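Local coordinates for BLUF domain-containing protein (Acinetobacter baumannii, PDB 6W6Z), which probably senses blue light through a flavin bound in its BLUF domain, with flavin mononucleotide held in the pocket in this ground-state structure, at residues E13-E16 with Q20-R23; N102-F107 with N113-L118. All coordinates share one frame; numbering follows the deposited sequence.

Interaction 1 (E13-E16 with Q20-R23)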
# COMPACT_ATOMS: atom_id res chain seq x y z
N GLU A 13 -9.83 -13.23 -2.15
CA GLU A 13 -9.78 -14.43 -1.28
C GLU A 13 -9.80 -15.69 -2.17
O GLU A 13 -9.51 -16.77 -1.67
CB GLU A 13 -10.91 -14.44 -0.25
CG GLU A 13 -10.89 -13.26 0.71
CD GLU A 13 -11.85 -12.12 0.37
OE1 GLU A 13 -12.41 -12.14 -0.75
OE2 GLU A 13 -12.03 -11.21 1.21
N LYS A 14 -10.09 -15.57 -3.46
CA LYS A 14 -10.06 -16.77 -4.34
C LYS A 14 -8.62 -17.29 -4.44
O LYS A 14 -8.47 -18.50 -4.64
CB LYS A 14 -10.63 -16.47 -5.73
CG LYS A 14 -12.12 -16.21 -5.74
CD LYS A 14 -12.59 -15.66 -7.06
CE LYS A 14 -12.15 -16.49 -8.24
NZ LYS A 14 -12.99 -16.21 -9.42
N ASN A 15 -7.62 -16.41 -4.35
CA ASN A 15 -6.18 -16.74 -4.41
C ASN A 15 -5.77 -17.33 -3.05
O ASN A 15 -5.69 -16.56 -2.06
CB ASN A 15 -5.37 -15.48 -4.75
CG ASN A 15 -5.59 -15.00 -6.17
OD1 ASN A 15 -6.47 -15.50 -6.86
ND2 ASN A 15 -4.76 -14.07 -6.62
N GLU A 16 -5.61 -18.65 -2.99
CA GLU A 16 -5.23 -19.40 -1.75
C GLU A 16 -3.83 -18.97 -1.31
O GLU A 16 -3.63 -18.78 -0.08
CB GLU A 16 -5.30 -20.92 -2.01
N GLN A 20 2.71 -15.99 -1.67
CA GLN A 20 3.36 -15.76 -2.99
C GLN A 20 2.82 -14.45 -3.59
O GLN A 20 3.60 -13.71 -4.22
CB GLN A 20 3.11 -16.93 -3.95
CG GLN A 20 3.93 -16.81 -5.23
CD GLN A 20 3.76 -17.96 -6.20
OE1 GLN A 20 2.90 -18.82 -6.05
NE2 GLN A 20 4.59 -17.96 -7.23
N ASP A 21 1.54 -14.17 -3.40
CA ASP A 21 0.93 -12.92 -3.95
C ASP A 21 1.58 -11.68 -3.34
O ASP A 21 1.98 -10.80 -4.09
CB ASP A 21 -0.59 -12.87 -3.75
CG ASP A 21 -1.39 -13.68 -4.76
OD1 ASP A 21 -0.79 -14.18 -5.70
OD2 ASP A 21 -2.63 -13.76 -4.59
N LEU A 22 1.76 -11.66 -2.02
CA LEU A 22 2.39 -10.51 -1.32
C LEU A 22 3.84 -10.37 -1.81
O LEU A 22 4.24 -9.25 -2.10
CB LEU A 22 2.33 -10.75 0.19
CG LEU A 22 0.93 -10.73 0.80
CD1 LEU A 22 0.99 -11.12 2.27
CD2 LEU A 22 0.29 -9.36 0.69
N ARG A 23 4.60 -11.46 -1.87
CA ARG A 23 6.01 -11.39 -2.34
C ARG A 23 6.04 -10.89 -3.79
O ARG A 23 6.86 -10.00 -4.11
CB ARG A 23 6.68 -12.75 -2.14
CG ARG A 23 6.82 -13.13 -0.68
CD ARG A 23 7.22 -14.59 -0.46
NE ARG A 23 8.64 -14.80 -0.55
CZ ARG A 23 9.25 -15.99 -0.47
NH1 ARG A 23 10.57 -16.06 -0.60
NH2 ARG A 23 8.54 -17.08 -0.20
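The loop that leaves strand 2-11 of the BLUF domain is tied here to the first turns of helix 18-36, the segment it leads into, and the tie is one polar pair: Asn15 with Asp21. Asn15 ND2 donates to Asp21 OD2 at 3.0 Å, with an N-H...O angle of 156°. The acceptor lies close to the plane of the Asn15 amide, and the bond is moderately bent. At the acceptor, the donor comes to OD2 from the syn side of the carboxylate, 21° out of its plane. The amide and carboxylate planes are steeply turned against each other, and the side chains cross at roughly a right angle. Asp21 carries its CG beside the backbone N (chi1 -80°), which sends the carboxylate off the helix flank toward the loop. Asn15 CB also comes close, 3.2 Å from Asp21 OD2, so that one oxygen meets both the amide nitrogen and the carbon chain behind it. The same ND2 has a second acceptor, Gln71 OE1, and both side chains touch Arg72, an FMN-binding residue. With ND2 given to two acceptors and OD1 also bonded, the amide's rotation is well fixed, and it joins the 13-16 loop to the helix and to the 71-72 loop. The neighbouring arginine would be expected to favour a charged carboxylate at Asp21, here at the protein surface near the flavin pocket.

Interaction 2 (N102-F107 with N113-L118); sequences NIETFF and NTFNPL
Phe107 lays one face of its ring under the backbone of Phe115: the CA atom of Phe115 sits 3.9 Å from the Phe107 ring centroid, only 9° off the ring normal, a CH-pi contact almost centred on the ring. The Phe115 ring turns back toward the helix, its CG beside the backbone N (chi1 -49°), and presents its edge to the face of Phe107 in an offset edge-to-face pair, with centroids 5.9 Å apart and planes at 79°. Its CD1 atom packs against Phe107 CB at 3.6 Å, while CE1 lies 3.6 Å from Glu104 CA. Over a face of the Phe115 ring, offset toward the rim, comes Glu104 CG, 4.0 Å from the centroid. Glu104 runs extended beyond that carbon, and its carboxylate goes on to a salt bridge with Arg99, which also touches Phe115. Around the Phe107 ring, Pro117 CA stands at the edge, and Thr114 O comes within 3.3 Å of Phe107 CD1; that carbonyl oxygen is buried without a polar partner in the model. Further on, Asn116 OD1 accepts from Leu118 N at 2.8 Å as the chain enters a 3-10 segment. The loop thus folds back against helix 101-109, which it follows, and lays Asn116 and Pro117 against strand 48-54 of the sheet, held by edge-to-face aromatic packing and shaped by an Asx turn.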
# COMPACT_ATOMS: atom_id res chain seq x y z
N ASN A 102 0.55 -0.86 17.68
CA ASN A 102 0.15 0.56 17.54
C ASN A 102 -1.08 0.66 16.62
O ASN A 102 -1.98 1.45 16.90
CB ASN A 102 1.25 1.41 16.92
CG ASN A 102 2.21 2.02 17.91
OD1 ASN A 102 2.27 1.60 19.06
ND2 ASN A 102 2.96 3.00 17.42
N ILE A 103 -1.12 -0.10 15.53
CA ILE A 103 -2.20 0.03 14.51
C ILE A 103 -3.45 -0.63 15.09
O ILE A 103 -4.52 -0.08 14.92
CB ILE A 103 -1.76 -0.59 13.18
CG1 ILE A 103 -0.69 0.29 12.52
CG2 ILE A 103 -2.95 -0.85 12.27
CD1 ILE A 103 0.11 -0.42 11.45
N GLU A 104 -3.28 -1.73 15.79
CA GLU A 104 -4.41 -2.43 16.43
C GLU A 104 -5.01 -1.45 17.45
O GLU A 104 -6.26 -1.28 17.46
CB GLU A 104 -3.94 -3.71 17.07
CG GLU A 104 -3.73 -4.81 16.05
CD GLU A 104 -2.85 -5.95 16.52
OE1 GLU A 104 -2.50 -6.01 17.77
OE2 GLU A 104 -2.58 -6.81 15.67
N THR A 105 -4.17 -0.78 18.24
CA THR A 105 -4.63 0.20 19.28
C THR A 105 -5.41 1.35 18.62
O THR A 105 -6.47 1.72 19.11
CB THR A 105 -3.48 0.65 20.17
OG1 THR A 105 -3.03 -0.54 20.81
CG2 THR A 105 -3.92 1.69 21.17
N PHE A 106 -4.94 1.85 17.48
CA PHE A 106 -5.60 2.94 16.74
C PHE A 106 -7.03 2.55 16.35
O PHE A 106 -8.02 3.33 16.58
CB PHE A 106 -4.73 3.29 15.55
CG PHE A 106 -5.38 4.26 14.61
CD1 PHE A 106 -5.62 5.56 15.04
CD2 PHE A 106 -5.79 3.87 13.36
CE1 PHE A 106 -6.21 6.47 14.18
CE2 PHE A 106 -6.39 4.78 12.51
CZ PHE A 106 -6.57 6.08 12.91
N PHE A 107 -7.17 1.35 15.79
CA PHE A 107 -8.46 0.83 15.28
C PHE A 107 -9.41 0.64 16.47
O PHE A 107 -10.58 1.09 16.41
CB PHE A 107 -8.21 -0.45 14.48
CG PHE A 107 -7.94 -0.24 13.01
CD1 PHE A 107 -8.99 -0.23 12.10
CD2 PHE A 107 -6.65 -0.10 12.51
CE1 PHE A 107 -8.77 -0.05 10.74
CE2 PHE A 107 -6.44 0.07 11.14
CZ PHE A 107 -7.49 0.09 10.26
N ASN A 113 -13.50 -3.22 15.39
CA ASN A 113 -13.08 -4.52 15.96
C ASN A 113 -12.42 -5.36 14.86
O ASN A 113 -12.12 -6.51 15.17
CB ASN A 113 -14.26 -5.24 16.60
CG ASN A 113 -15.30 -5.69 15.60
OD1 ASN A 113 -15.36 -5.16 14.49
ND2 ASN A 113 -16.08 -6.68 15.98
N THR A 114 -12.18 -4.82 13.67
CA THR A 114 -11.25 -5.42 12.67
C THR A 114 -10.23 -4.37 12.24
O THR A 114 -10.39 -3.21 12.56
CB THR A 114 -12.00 -6.04 11.48
OG1 THR A 114 -12.66 -5.00 10.74
CG2 THR A 114 -13.00 -7.08 11.93
N PHE A 115 -9.17 -4.79 11.58
CA PHE A 115 -8.04 -3.91 11.20
C PHE A 115 -8.03 -3.74 9.68
O PHE A 115 -6.97 -3.46 9.07
CB PHE A 115 -6.83 -4.58 11.83
CG PHE A 115 -7.10 -4.90 13.27
CD1 PHE A 115 -7.15 -3.87 14.19
CD2 PHE A 115 -7.38 -6.19 13.69
CE1 PHE A 115 -7.41 -4.12 15.52
CE2 PHE A 115 -7.65 -6.44 15.01
CZ PHE A 115 -7.67 -5.40 15.93
N ASN A 116 -9.20 -3.88 9.10
CA ASN A 116 -9.42 -3.77 7.64
C ASN A 116 -9.41 -2.29 7.30
O ASN A 116 -10.24 -1.53 7.77
CB ASN A 116 -10.72 -4.46 7.24
CG ASN A 116 -11.00 -4.46 5.75
OD1 ASN A 116 -10.68 -3.50 5.04
ND2 ASN A 116 -11.61 -5.54 5.29
N PRO A 117 -8.45 -1.84 6.46
CA PRO A 117 -8.35 -0.43 6.14
C PRO A 117 -9.51 0.12 5.30
O PRO A 117 -9.65 1.32 5.21
CB PRO A 117 -7.02 -0.28 5.38
CG PRO A 117 -6.61 -1.68 5.01
CD PRO A 117 -7.40 -2.65 5.85
N LEU A 118 -10.39 -0.73 4.76
CA LEU A 118 -11.61 -0.21 4.10
C LEU A 118 -12.49 0.56 5.11
O LEU A 118 -13.36 1.32 4.63
CB LEU A 118 -12.37 -1.37 3.45
CG LEU A 118 -11.75 -1.92 2.18
CD1 LEU A 118 -12.32 -3.28 1.82
CD2 LEU A 118 -11.94 -0.95 1.04

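How the interactions relate
Interaction 1 is complete before interaction 2 begins along the chain, so the two are in series. Their centres lie 21 Å apart and their nearest atoms about 7 Å, without touching. Each sits about 15 Å from the centre of the chain. Interaction 1 joins the loop after strand 2-11 to helix 18-36, close to the flavin; interaction 2 packs helix 101-109 against the chain that follows it. The central sheet connects them: strand 2-11 leads into the first, and its residue Gln10 bonds both Glu13 and Asn116. The loop before helix 18-36 and the C-terminal helical region thus meet the same strand end.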